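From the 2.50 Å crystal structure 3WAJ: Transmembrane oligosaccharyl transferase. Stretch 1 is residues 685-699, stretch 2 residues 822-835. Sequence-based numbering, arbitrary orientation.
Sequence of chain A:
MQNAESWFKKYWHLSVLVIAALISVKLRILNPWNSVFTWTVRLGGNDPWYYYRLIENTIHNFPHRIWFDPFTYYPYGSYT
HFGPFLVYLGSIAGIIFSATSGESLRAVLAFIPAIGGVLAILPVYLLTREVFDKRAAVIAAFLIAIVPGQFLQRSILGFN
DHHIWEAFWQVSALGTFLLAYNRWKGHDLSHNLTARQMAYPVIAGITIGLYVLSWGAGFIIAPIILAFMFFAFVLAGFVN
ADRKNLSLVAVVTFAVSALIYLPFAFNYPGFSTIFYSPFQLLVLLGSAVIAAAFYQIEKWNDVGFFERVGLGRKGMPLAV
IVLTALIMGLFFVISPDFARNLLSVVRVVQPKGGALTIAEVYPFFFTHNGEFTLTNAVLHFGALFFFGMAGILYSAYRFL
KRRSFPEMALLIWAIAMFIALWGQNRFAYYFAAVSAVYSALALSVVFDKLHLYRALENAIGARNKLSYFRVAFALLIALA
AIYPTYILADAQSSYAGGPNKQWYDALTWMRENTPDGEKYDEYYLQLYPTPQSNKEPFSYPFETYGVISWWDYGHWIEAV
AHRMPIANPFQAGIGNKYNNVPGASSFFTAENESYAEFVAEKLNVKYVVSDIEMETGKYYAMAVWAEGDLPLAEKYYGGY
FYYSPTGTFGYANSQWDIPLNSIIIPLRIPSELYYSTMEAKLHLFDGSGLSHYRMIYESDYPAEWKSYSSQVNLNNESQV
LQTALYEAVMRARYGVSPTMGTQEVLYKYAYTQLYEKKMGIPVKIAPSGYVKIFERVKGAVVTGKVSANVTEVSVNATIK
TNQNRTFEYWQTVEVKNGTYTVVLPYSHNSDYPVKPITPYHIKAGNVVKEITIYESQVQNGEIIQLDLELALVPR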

# COMPACT_ATOMS: atom_id res chain seq x y z
N PHE A 685 22.05 -10.72 14.12
CA PHE A 685 22.75 -11.81 14.81
C PHE A 685 22.23 -13.21 14.45
O PHE A 685 22.65 -14.20 15.06
CB PHE A 685 22.71 -11.59 16.33
CG PHE A 685 23.37 -10.31 16.79
CD1 PHE A 685 24.75 -10.21 16.88
CD2 PHE A 685 22.60 -9.21 17.12
CE1 PHE A 685 25.36 -9.03 17.30
CE2 PHE A 685 23.20 -8.03 17.53
CZ PHE A 685 24.58 -7.94 17.62
N ASP A 686 21.31 -13.29 13.48
CA ASP A 686 20.79 -14.57 13.01
C ASP A 686 20.12 -15.36 14.12
O ASP A 686 20.07 -16.59 14.11
CB ASP A 686 21.90 -15.39 12.31
CG ASP A 686 22.34 -14.76 10.97
OD1 ASP A 686 21.44 -14.34 10.20
OD2 ASP A 686 23.57 -14.64 10.73
N GLY A 687 19.62 -14.63 15.11
CA GLY A 687 18.88 -15.21 16.20
C GLY A 687 19.76 -15.66 17.34
O GLY A 687 19.29 -16.32 18.27
N SER A 688 21.04 -15.31 17.29
CA SER A 688 21.97 -15.73 18.34
C SER A 688 21.62 -15.06 19.67
O SER A 688 21.31 -13.87 19.71
CB SER A 688 23.41 -15.38 17.94
OG SER A 688 24.34 -15.99 18.81
N GLY A 689 21.65 -15.83 20.76
CA GLY A 689 21.34 -15.27 22.07
C GLY A 689 19.94 -15.59 22.55
O GLY A 689 19.71 -15.69 23.76
N LEU A 690 19.02 -15.78 21.60
CA LEU A 690 17.60 -16.02 21.88
C LEU A 690 17.29 -17.48 22.27
O LEU A 690 17.92 -18.42 21.76
CB LEU A 690 16.76 -15.64 20.66
CG LEU A 690 16.86 -14.19 20.22
CD1 LEU A 690 16.21 -14.04 18.84
CD2 LEU A 690 16.18 -13.30 21.24
N SER A 691 16.31 -17.65 23.16
CA SER A 691 15.97 -18.96 23.71
C SER A 691 14.85 -19.66 22.96
O SER A 691 14.81 -20.89 22.90
CB SER A 691 15.58 -18.83 25.17
OG SER A 691 16.71 -18.57 25.96
N HIS A 692 13.94 -18.87 22.40
CA HIS A 692 12.66 -19.35 21.90
C HIS A 692 12.49 -19.15 20.40
O HIS A 692 11.38 -19.24 19.88
CB HIS A 692 11.52 -18.64 22.63
CG HIS A 692 11.55 -18.84 24.11
ND1 HIS A 692 11.22 -20.04 24.71
CD2 HIS A 692 11.89 -18.00 25.12
CE1 HIS A 692 11.34 -19.93 26.02
NE2 HIS A 692 11.75 -18.70 26.29
N TYR A 693 13.58 -18.87 19.70
CA TYR A 693 13.52 -18.66 18.25
C TYR A 693 14.68 -19.37 17.58
O TYR A 693 15.78 -19.37 18.12
CB TYR A 693 13.55 -17.16 17.91
CG TYR A 693 12.39 -16.44 18.53
CD1 TYR A 693 11.26 -16.19 17.79
CD2 TYR A 693 12.41 -16.06 19.86
CE1 TYR A 693 10.17 -15.55 18.36
CE2 TYR A 693 11.31 -15.44 20.45
CZ TYR A 693 10.20 -15.18 19.69
OH TYR A 693 9.12 -14.56 20.26
N ARG A 694 14.43 -19.98 16.42
CA ARG A 694 15.50 -20.63 15.63
C ARG A 694 15.27 -20.24 14.19
O ARG A 694 14.13 -20.03 13.77
CB ARG A 694 15.46 -22.17 15.79
CG ARG A 694 14.08 -22.81 15.54
CD ARG A 694 14.17 -24.31 15.57
NE ARG A 694 12.90 -24.99 15.31
CZ ARG A 694 12.72 -26.31 15.39
NH1 ARG A 694 13.73 -27.10 15.73
NH2 ARG A 694 11.54 -26.84 15.14
N MET A 695 16.34 -20.11 13.41
CA MET A 695 16.17 -19.86 11.99
C MET A 695 15.79 -21.18 11.33
O MET A 695 16.29 -22.24 11.71
CB MET A 695 17.46 -19.30 11.40
CG MET A 695 17.45 -19.07 9.89
SD MET A 695 18.80 -17.98 9.44
CE MET A 695 19.07 -18.61 7.84
N ILE A 696 14.88 -21.13 10.36
CA ILE A 696 14.50 -22.36 9.66
C ILE A 696 14.75 -22.29 8.16
O ILE A 696 14.80 -23.32 7.49
CB ILE A 696 13.04 -22.75 9.93
CG1 ILE A 696 12.09 -21.65 9.47
CG2 ILE A 696 12.84 -23.06 11.40
CD1 ILE A 696 10.63 -21.98 9.72
N TYR A 697 14.90 -21.06 7.66
CA TYR A 697 15.08 -20.79 6.23
C TYR A 697 15.58 -19.36 6.00
O TYR A 697 15.15 -18.44 6.70
CB TYR A 697 13.74 -20.99 5.50
CG TYR A 697 13.71 -20.63 4.02
CD1 TYR A 697 13.56 -19.31 3.60
CD2 TYR A 697 13.77 -21.63 3.04
CE1 TYR A 697 13.50 -18.99 2.23
CE2 TYR A 697 13.72 -21.31 1.69
CZ TYR A 697 13.59 -19.99 1.29
OH TYR A 697 13.54 -19.68 -0.04
N GLU A 698 16.46 -19.18 5.02
CA GLU A 698 16.74 -17.83 4.49
C GLU A 698 16.79 -17.87 2.97
O GLU A 698 17.08 -18.91 2.37
CB GLU A 698 18.04 -17.23 5.04
CG GLU A 698 19.33 -17.88 4.50
CD GLU A 698 20.61 -17.13 4.94
OE1 GLU A 698 20.52 -15.95 5.36
OE2 GLU A 698 21.71 -17.72 4.88
N SER A 699 16.51 -16.74 2.34
CA SER A 699 16.58 -16.61 0.89
C SER A 699 18.00 -16.34 0.46
O SER A 699 18.91 -16.22 1.28
CB SER A 699 15.75 -15.43 0.43
OG SER A 699 16.28 -14.23 0.96
N VAL A 822 19.42 -23.34 31.02
CA VAL A 822 19.45 -22.74 29.69
C VAL A 822 18.44 -23.37 28.72
O VAL A 822 18.22 -24.59 28.72
CB VAL A 822 20.89 -22.71 29.11
CG1 VAL A 822 21.35 -24.10 28.75
CG2 VAL A 822 20.95 -21.80 27.89
N VAL A 823 17.80 -22.52 27.91
CA VAL A 823 16.79 -22.96 26.95
C VAL A 823 17.36 -22.88 25.53
O VAL A 823 17.75 -21.81 25.07
CB VAL A 823 15.50 -22.10 27.09
CG1 VAL A 823 14.32 -22.71 26.34
CG2 VAL A 823 15.15 -21.94 28.56
N LEU A 824 17.42 -24.03 24.85
CA LEU A 824 18.00 -24.13 23.51
C LEU A 824 16.90 -24.39 22.47
O LEU A 824 16.04 -25.25 22.67
CB LEU A 824 19.04 -25.26 23.48
CG LEU A 824 20.08 -25.25 24.61
CD1 LEU A 824 21.06 -26.42 24.50
CD2 LEU A 824 20.84 -23.94 24.63
N PRO A 825 16.93 -23.65 21.34
CA PRO A 825 15.87 -23.80 20.33
C PRO A 825 16.25 -24.66 19.12
O PRO A 825 15.36 -24.97 18.33
CB PRO A 825 15.66 -22.35 19.87
CG PRO A 825 17.04 -21.75 19.96
CD PRO A 825 17.78 -22.48 21.08
N TYR A 826 17.51 -25.03 18.96
CA TYR A 826 17.88 -25.84 17.80
C TYR A 826 17.92 -27.33 18.14
O TYR A 826 18.44 -27.72 19.19
CB TYR A 826 19.22 -25.39 17.20
CG TYR A 826 19.14 -24.08 16.43
CD1 TYR A 826 18.58 -24.03 15.15
CD2 TYR A 826 19.66 -22.90 16.96
CE1 TYR A 826 18.52 -22.84 14.44
CE2 TYR A 826 19.61 -21.72 16.25
CZ TYR A 826 19.04 -21.69 15.00
OH TYR A 826 19.00 -20.51 14.31
N SER A 827 17.37 -28.15 17.26
CA SER A 827 17.44 -29.61 17.43
C SER A 827 18.25 -30.22 16.30
O SER A 827 18.51 -29.57 15.28
CB SER A 827 16.05 -30.24 17.47
OG SER A 827 15.42 -30.17 16.21
N HIS A 828 18.63 -31.48 16.47
CA HIS A 828 19.48 -32.12 15.48
C HIS A 828 18.72 -33.05 14.52
O HIS A 828 19.32 -33.67 13.65
CB HIS A 828 20.68 -32.79 16.16
CG HIS A 828 21.68 -31.80 16.66
ND1 HIS A 828 21.57 -31.18 17.89
CD2 HIS A 828 22.79 -31.28 16.08
CE1 HIS A 828 22.58 -30.34 18.06
NE2 HIS A 828 23.34 -30.39 16.98
N ASN A 829 17.40 -33.09 14.65
CA ASN A 829 16.59 -33.91 13.75
C ASN A 829 15.37 -33.20 13.16
O ASN A 829 14.45 -33.86 12.67
CB ASN A 829 16.16 -35.22 14.44
CG ASN A 829 15.42 -34.97 15.75
OD1 ASN A 829 15.70 -34.01 16.47
ND2 ASN A 829 14.47 -35.85 16.07
N SER A 830 15.36 -31.87 13.20
CA SER A 830 14.25 -31.13 12.59
C SER A 830 14.34 -31.20 11.06
O SER A 830 15.42 -31.32 10.48
CB SER A 830 14.22 -29.68 13.07
OG SER A 830 15.37 -28.97 12.67
N ASP A 831 13.19 -31.14 10.40
CA ASP A 831 13.17 -31.28 8.95
C ASP A 831 13.46 -29.96 8.22
O ASP A 831 13.31 -29.86 7.00
CB ASP A 831 11.85 -31.92 8.49
CG ASP A 831 11.81 -33.42 8.77
OD1 ASP A 831 12.63 -33.90 9.58
OD2 ASP A 831 10.96 -34.12 8.18
N TYR A 832 13.93 -28.98 8.97
CA TYR A 832 14.24 -27.67 8.42
C TYR A 832 15.63 -27.62 7.77
O TYR A 832 16.58 -28.23 8.27
CB TYR A 832 14.09 -26.62 9.52
CG TYR A 832 12.64 -26.39 9.92
CD1 TYR A 832 11.67 -26.15 8.96
CD2 TYR A 832 12.25 -26.41 11.26
CE1 TYR A 832 10.34 -25.92 9.32
CE2 TYR A 832 10.93 -26.20 11.63
CZ TYR A 832 9.98 -25.95 10.66
OH TYR A 832 8.65 -25.73 11.01
N PRO A 833 15.72 -26.93 6.61
CA PRO A 833 16.94 -26.76 5.82
C PRO A 833 18.02 -25.93 6.51
O PRO A 833 19.18 -25.99 6.12
CB PRO A 833 16.45 -26.05 4.54
CG PRO A 833 15.13 -25.44 4.90
CD PRO A 833 14.54 -26.33 5.96
N VAL A 834 17.65 -25.13 7.51
CA VAL A 834 18.65 -24.51 8.37
C VAL A 834 18.85 -25.44 9.55
O VAL A 834 17.92 -25.68 10.32
CB VAL A 834 18.20 -23.12 8.88
CG1 VAL A 834 19.14 -22.63 9.96
CG2 VAL A 834 18.12 -22.12 7.73
N LYS A 835 20.06 -25.98 9.69
CA LYS A 835 20.33 -26.92 10.79
C LYS A 835 21.66 -26.68 11.52
O LYS A 835 22.59 -26.09 10.95
CB LYS A 835 20.20 -28.40 10.36
CG LYS A 835 20.79 -28.78 9.01
CD LYS A 835 19.69 -29.25 8.04
CE LYS A 835 18.98 -30.52 8.51
NZ LYS A 835 17.71 -30.81 7.77
O HOH W 1 16.43 -25.03 12.10

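The two stretches meet mostly by packing, with few direct polar links, and the fit is best followed from Ser691 toward Tyr697. At the first end Ser691 faces Val823, their CB atoms 3.8 Å apart; the short serine side chain lies beside the valine, and the CA atoms of Ser691 and Val823 are 5.2 Å apart. Pro825 is the next bump, its ring set into the hollow beside the backbone carbonyls of Ser691 and Tyr693. Pro825 CG lies 3.3 Å from Tyr693 O and Pro825 CB 3.5 Å from Ser691 O. Proline offers no NH to these carbonyls, so no hydrogen bond can come from its nitrogen, and the ring meets the carbonyl oxygens with its carbons.

Arg694 then reaches along the second stretch. Arg694 CB rests over the face of the Tyr826 ring, 3.7 Å from the centroid, a CH-pi contact that suits the aliphatic base of a long side chain. Farther out, Arg694 CD packs 3.1 Å from Pro825 O, and the flat guanidinium has Tyr832 CD2 over one face; its nitrogens find hydrogen bonds elsewhere in the structure. Tyrosine suits this place doubly at Tyr826: the ring supplies a broad surface, while the hydroxyl at its tip accepts a nearly straight hydrogen bond from Met695 N, 2.8 Å from Met695 N to Tyr826 OH at 171°.

Beyond this, Ile696 sets its CG2 methyl over the face of Tyr832, Ile696 CG2 lying 3.6 Å from the ring centroid, so a branched knob meets a flat aromatic wall. Val834 points toward the first stretch and fills space with both methyls: Val834 CG1 is 3.4 Å from Met695 O, and Val834 CG2 is 3.6 Å from Met695 CE and 3.4 Å from Tyr697 N. A weak hydrogen bond, 3.4 Å from Val834 N to Ile696 O, accompanies this packing, and one water bridges the carbonyls by donating to Met695 O and Val834 O. Pro833 closes the row, Pro833 CG 3.4 Å from Ile696 O and near the edge of the Tyr697 ring.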